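Local coordinates for epidermal growth factor receptor pathway substrate 8-like protein 1 (Mus musculus, PDB 2CY5) that probably binds tyrosine-containing peptide motifs of partner proteins through its PTB domain, consistent with a role in EPS8-related signal transduction, at residues 49-60 with 65-76. Numbering follows the deposited sequence.
Sequences QEMLLRVSPSQV and PVSKEELESYPL
Pro65, just past strand 59-63, packs against strand 49-55: its CD and CG lie against Glu50 O (CD at 3.6 Å), with CD also near Met51 CA. The side chain of Lys68 turns back to Pro65, where NZ donates to Pro65 O (2.8 Å), and its CE lies near Leu52 CD2. Glu70 reaches Gln59 through a water that donates to Glu70 OE1 and Gln59 OE1. Leu71 sends CD1 across the extended selenomethionine side chain of Met51, 3.6 Å from its CE. Two residues, Leu71 and Glu72, stand opposite the single Leu62, a classic bulge in the 59-63/70-75 hairpin. Ser73 OG donates to Glu70 OE2, meeting the carboxylate 42° out of its plane. Past the bulge, Tyr74 N to Val60 O (2.7 Å, 174° at the hydrogen) and Val60 N to Tyr74 O (2.9 Å) mark an antiparallel hydrogen-bonded pair, followed by the non-hydrogen-bonded pair Pro75-Gln59. Leu76 N extends the pairing to Ser58 O (3.1 Å). With CG beside its backbone N (chi1 -67°), Leu76 brings CD1 to 3.3 Å from Pro57 O and CD2 to 4.1 Å from Val60 CG2, the Leu76 and Val60 side chains crossing at about a right angle. Strand 70-75 thus edges the PTB-domain sheet beside 59-63, which pairs with 49-55, while Leu76 also packs on helix 118-133.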
# COMPACT_ATOMS: atom_id res chain seq x y z
N GLN A 49 12.52 9.98 4.87
CA GLN A 49 13.31 8.86 4.33
C GLN A 49 13.68 9.20 2.96
O GLN A 49 12.79 9.41 2.13
CB GLN A 49 12.49 7.60 4.35
CG GLN A 49 13.19 6.41 3.72
CD GLN A 49 12.40 5.08 3.97
OE1 GLN A 49 11.94 4.83 5.10
NE2 GLN A 49 12.28 4.23 2.92
N GLU A 50 14.99 9.15 2.60
CA GLU A 50 15.38 9.59 1.27
C GLU A 50 15.05 8.57 0.24
O GLU A 50 15.18 7.40 0.42
CB GLU A 50 16.90 9.99 1.22
CG GLU A 50 17.18 10.70 -0.17
CD GLU A 50 18.67 11.18 -0.30
OE1 GLU A 50 19.05 11.93 0.61
OE2 GLU A 50 19.40 10.80 -1.26
N MSE A 51 14.54 9.01 -0.91
CA MSE A 51 14.17 8.08 -1.95
C MSE A 51 14.36 8.76 -3.31
O MSE A 51 14.40 9.98 -3.44
CB MSE A 51 12.63 7.76 -1.88
CG MSE A 51 12.22 6.72 -0.94
SE MSE A 51 10.26 6.53 -1.03
CE MSE A 51 10.39 5.30 0.56
N LEU A 52 14.40 7.93 -4.30
CA LEU A 52 14.47 8.34 -5.73
C LEU A 52 13.11 8.23 -6.37
O LEU A 52 12.58 7.13 -6.52
CB LEU A 52 15.31 7.34 -6.50
CG LEU A 52 16.12 7.89 -7.67
CD1 LEU A 52 16.32 9.41 -7.65
CD2 LEU A 52 17.48 7.16 -7.56
N LEU A 53 12.55 9.36 -6.80
CA LEU A 53 11.22 9.36 -7.43
C LEU A 53 11.40 9.51 -8.97
O LEU A 53 12.07 10.48 -9.50
CB LEU A 53 10.34 10.48 -6.80
CG LEU A 53 8.87 10.47 -7.30
CD1 LEU A 53 7.93 11.47 -6.51
CD2 LEU A 53 8.80 11.02 -8.75
N ARG A 54 10.98 8.48 -9.69
CA ARG A 54 11.10 8.44 -11.12
C ARG A 54 9.81 8.59 -11.89
O ARG A 54 8.80 7.96 -11.60
CB ARG A 54 11.91 7.21 -11.48
CG ARG A 54 12.17 7.09 -12.99
CD ARG A 54 12.93 5.78 -13.45
NE ARG A 54 14.28 5.71 -12.85
CZ ARG A 54 15.00 4.57 -12.81
NH1 ARG A 54 14.54 3.42 -13.32
NH2 ARG A 54 16.19 4.57 -12.25
N VAL A 55 9.71 9.61 -12.80
CA VAL A 55 8.46 9.76 -13.58
C VAL A 55 8.73 9.25 -15.00
O VAL A 55 9.71 9.71 -15.63
CB VAL A 55 8.15 11.19 -13.63
CG1 VAL A 55 6.87 11.44 -14.29
CG2 VAL A 55 8.12 11.77 -12.09
N SER A 56 7.94 8.30 -15.47
CA SER A 56 8.07 7.76 -16.83
C SER A 56 6.79 7.94 -17.46
O SER A 56 5.80 8.33 -16.83
CB SER A 56 8.49 6.32 -16.76
OG SER A 56 7.38 5.55 -16.49
N PRO A 57 6.67 7.70 -18.77
CA PRO A 57 5.34 7.98 -19.31
C PRO A 57 4.22 7.01 -18.90
O PRO A 57 3.13 7.24 -19.26
CB PRO A 57 5.51 7.87 -20.85
CG PRO A 57 7.04 8.28 -20.96
CD PRO A 57 7.67 7.45 -19.84
N SER A 58 4.55 5.89 -18.30
CA SER A 58 3.48 4.94 -17.85
C SER A 58 3.28 4.86 -16.34
O SER A 58 2.29 4.29 -15.92
CB SER A 58 3.81 3.56 -18.31
OG SER A 58 5.04 3.14 -17.73
N GLN A 59 4.23 5.36 -15.53
CA GLN A 59 4.18 5.25 -14.05
C GLN A 59 5.09 6.11 -13.29
O GLN A 59 6.05 6.68 -13.86
CB GLN A 59 4.46 3.84 -13.60
CG GLN A 59 5.80 3.28 -13.94
CD GLN A 59 5.96 1.77 -13.44
OE1 GLN A 59 7.02 1.40 -12.98
NE2 GLN A 59 4.90 0.97 -13.52
N VAL A 60 4.80 6.24 -12.00
CA VAL A 60 5.68 6.94 -11.07
C VAL A 60 6.29 5.81 -10.25
O VAL A 60 5.55 4.93 -9.74
CB VAL A 60 4.93 7.94 -10.13
CG1 VAL A 60 5.84 8.47 -9.06
CG2 VAL A 60 4.43 9.05 -10.96
N PRO A 65 17.77 5.10 -3.16
CA PRO A 65 18.80 5.96 -3.73
C PRO A 65 20.17 5.38 -4.04
O PRO A 65 20.92 5.98 -4.83
CB PRO A 65 18.88 7.12 -2.74
CG PRO A 65 18.46 6.55 -1.52
CD PRO A 65 17.29 5.69 -1.92
N VAL A 66 20.50 4.26 -3.42
CA VAL A 66 21.79 3.60 -3.65
C VAL A 66 21.61 2.32 -4.41
O VAL A 66 22.12 2.24 -5.50
CB VAL A 66 22.53 3.30 -2.34
CG1 VAL A 66 23.89 2.60 -2.64
CG2 VAL A 66 22.75 4.61 -1.62
N SER A 67 20.87 1.36 -3.82
CA SER A 67 20.66 0.08 -4.43
C SER A 67 19.90 0.15 -5.73
O SER A 67 19.96 -0.72 -6.56
CB SER A 67 19.90 -0.81 -3.47
OG SER A 67 18.59 -0.35 -3.25
N LYS A 68 19.17 1.23 -5.90
CA LYS A 68 18.36 1.41 -7.09
C LYS A 68 17.22 0.40 -7.22
O LYS A 68 16.53 0.37 -8.22
CB LYS A 68 19.23 1.44 -8.35
CG LYS A 68 19.72 2.87 -8.75
CD LYS A 68 20.68 3.44 -7.75
CE LYS A 68 21.10 4.87 -8.12
NZ LYS A 68 22.18 5.34 -7.20
N GLU A 69 16.97 -0.39 -6.21
CA GLU A 69 15.84 -1.30 -6.37
C GLU A 69 14.51 -0.64 -6.16
O GLU A 69 14.40 0.25 -5.37
CB GLU A 69 15.92 -2.44 -5.43
CG GLU A 69 16.00 -2.03 -4.04
CD GLU A 69 15.97 -3.27 -3.15
OE1 GLU A 69 14.97 -4.06 -3.27
OE2 GLU A 69 16.96 -3.44 -2.35
N GLU A 70 13.50 -1.09 -6.87
CA GLU A 70 12.18 -0.53 -6.78
C GLU A 70 11.51 -0.75 -5.45
O GLU A 70 11.41 -1.89 -5.02
CB GLU A 70 11.27 -1.09 -7.85
CG GLU A 70 9.89 -0.53 -7.86
CD GLU A 70 9.13 -1.02 -9.10
OE1 GLU A 70 9.74 -1.04 -10.22
OE2 GLU A 70 7.93 -1.38 -8.97
N LEU A 71 11.04 0.35 -4.82
CA LEU A 71 10.38 0.28 -3.55
C LEU A 71 8.91 0.31 -3.77
O LEU A 71 8.18 -0.28 -2.99
CB LEU A 71 10.74 1.44 -2.69
CG LEU A 71 12.14 1.62 -2.21
CD1 LEU A 71 12.19 2.88 -1.32
CD2 LEU A 71 12.51 0.33 -1.46
N GLU A 72 8.42 1.00 -4.81
CA GLU A 72 6.98 1.02 -5.03
C GLU A 72 6.75 1.61 -6.42
O GLU A 72 7.62 2.35 -6.91
CB GLU A 72 6.33 1.94 -3.98
CG GLU A 72 4.82 1.75 -3.98
CD GLU A 72 4.35 0.31 -3.52
OE1 GLU A 72 4.89 -0.16 -2.49
OE2 GLU A 72 3.44 -0.33 -4.16
N SER A 73 5.62 1.32 -7.05
CA SER A 73 5.33 1.94 -8.30
C SER A 73 3.84 2.22 -8.46
O SER A 73 2.97 1.51 -8.01
CB SER A 73 5.80 1.07 -9.41
OG SER A 73 5.10 -0.12 -9.39
N TYR A 74 3.51 3.32 -9.04
CA TYR A 74 2.14 3.67 -9.28
C TYR A 74 1.88 3.99 -10.75
O TYR A 74 2.30 5.04 -11.26
CB TYR A 74 1.82 4.90 -8.47
CG TYR A 74 2.22 4.85 -6.99
CD1 TYR A 74 3.46 5.34 -6.58
CD2 TYR A 74 1.36 4.27 -6.01
CE1 TYR A 74 3.89 5.26 -5.27
CE2 TYR A 74 1.76 4.18 -4.67
CZ TYR A 74 3.06 4.68 -4.30
OH TYR A 74 3.60 4.56 -3.02
N PRO A 75 1.21 3.11 -11.45
CA PRO A 75 0.88 3.34 -12.86
C PRO A 75 0.05 4.60 -12.88
O PRO A 75 -0.69 4.88 -11.90
CB PRO A 75 0.01 2.11 -13.24
CG PRO A 75 -0.50 1.63 -11.94
CD PRO A 75 0.62 1.85 -10.90
N LEU A 76 0.09 5.35 -13.99
CA LEU A 76 -0.51 6.64 -14.00
C LEU A 76 -1.98 6.55 -13.83
O LEU A 76 -2.58 7.46 -13.33
CB LEU A 76 -0.15 7.34 -15.32
CG LEU A 76 1.39 7.67 -15.38
CD1 LEU A 76 1.59 8.55 -16.69
CD2 LEU A 76 1.96 8.55 -14.17
O HOH W 1 7.60 -1.17 -12.19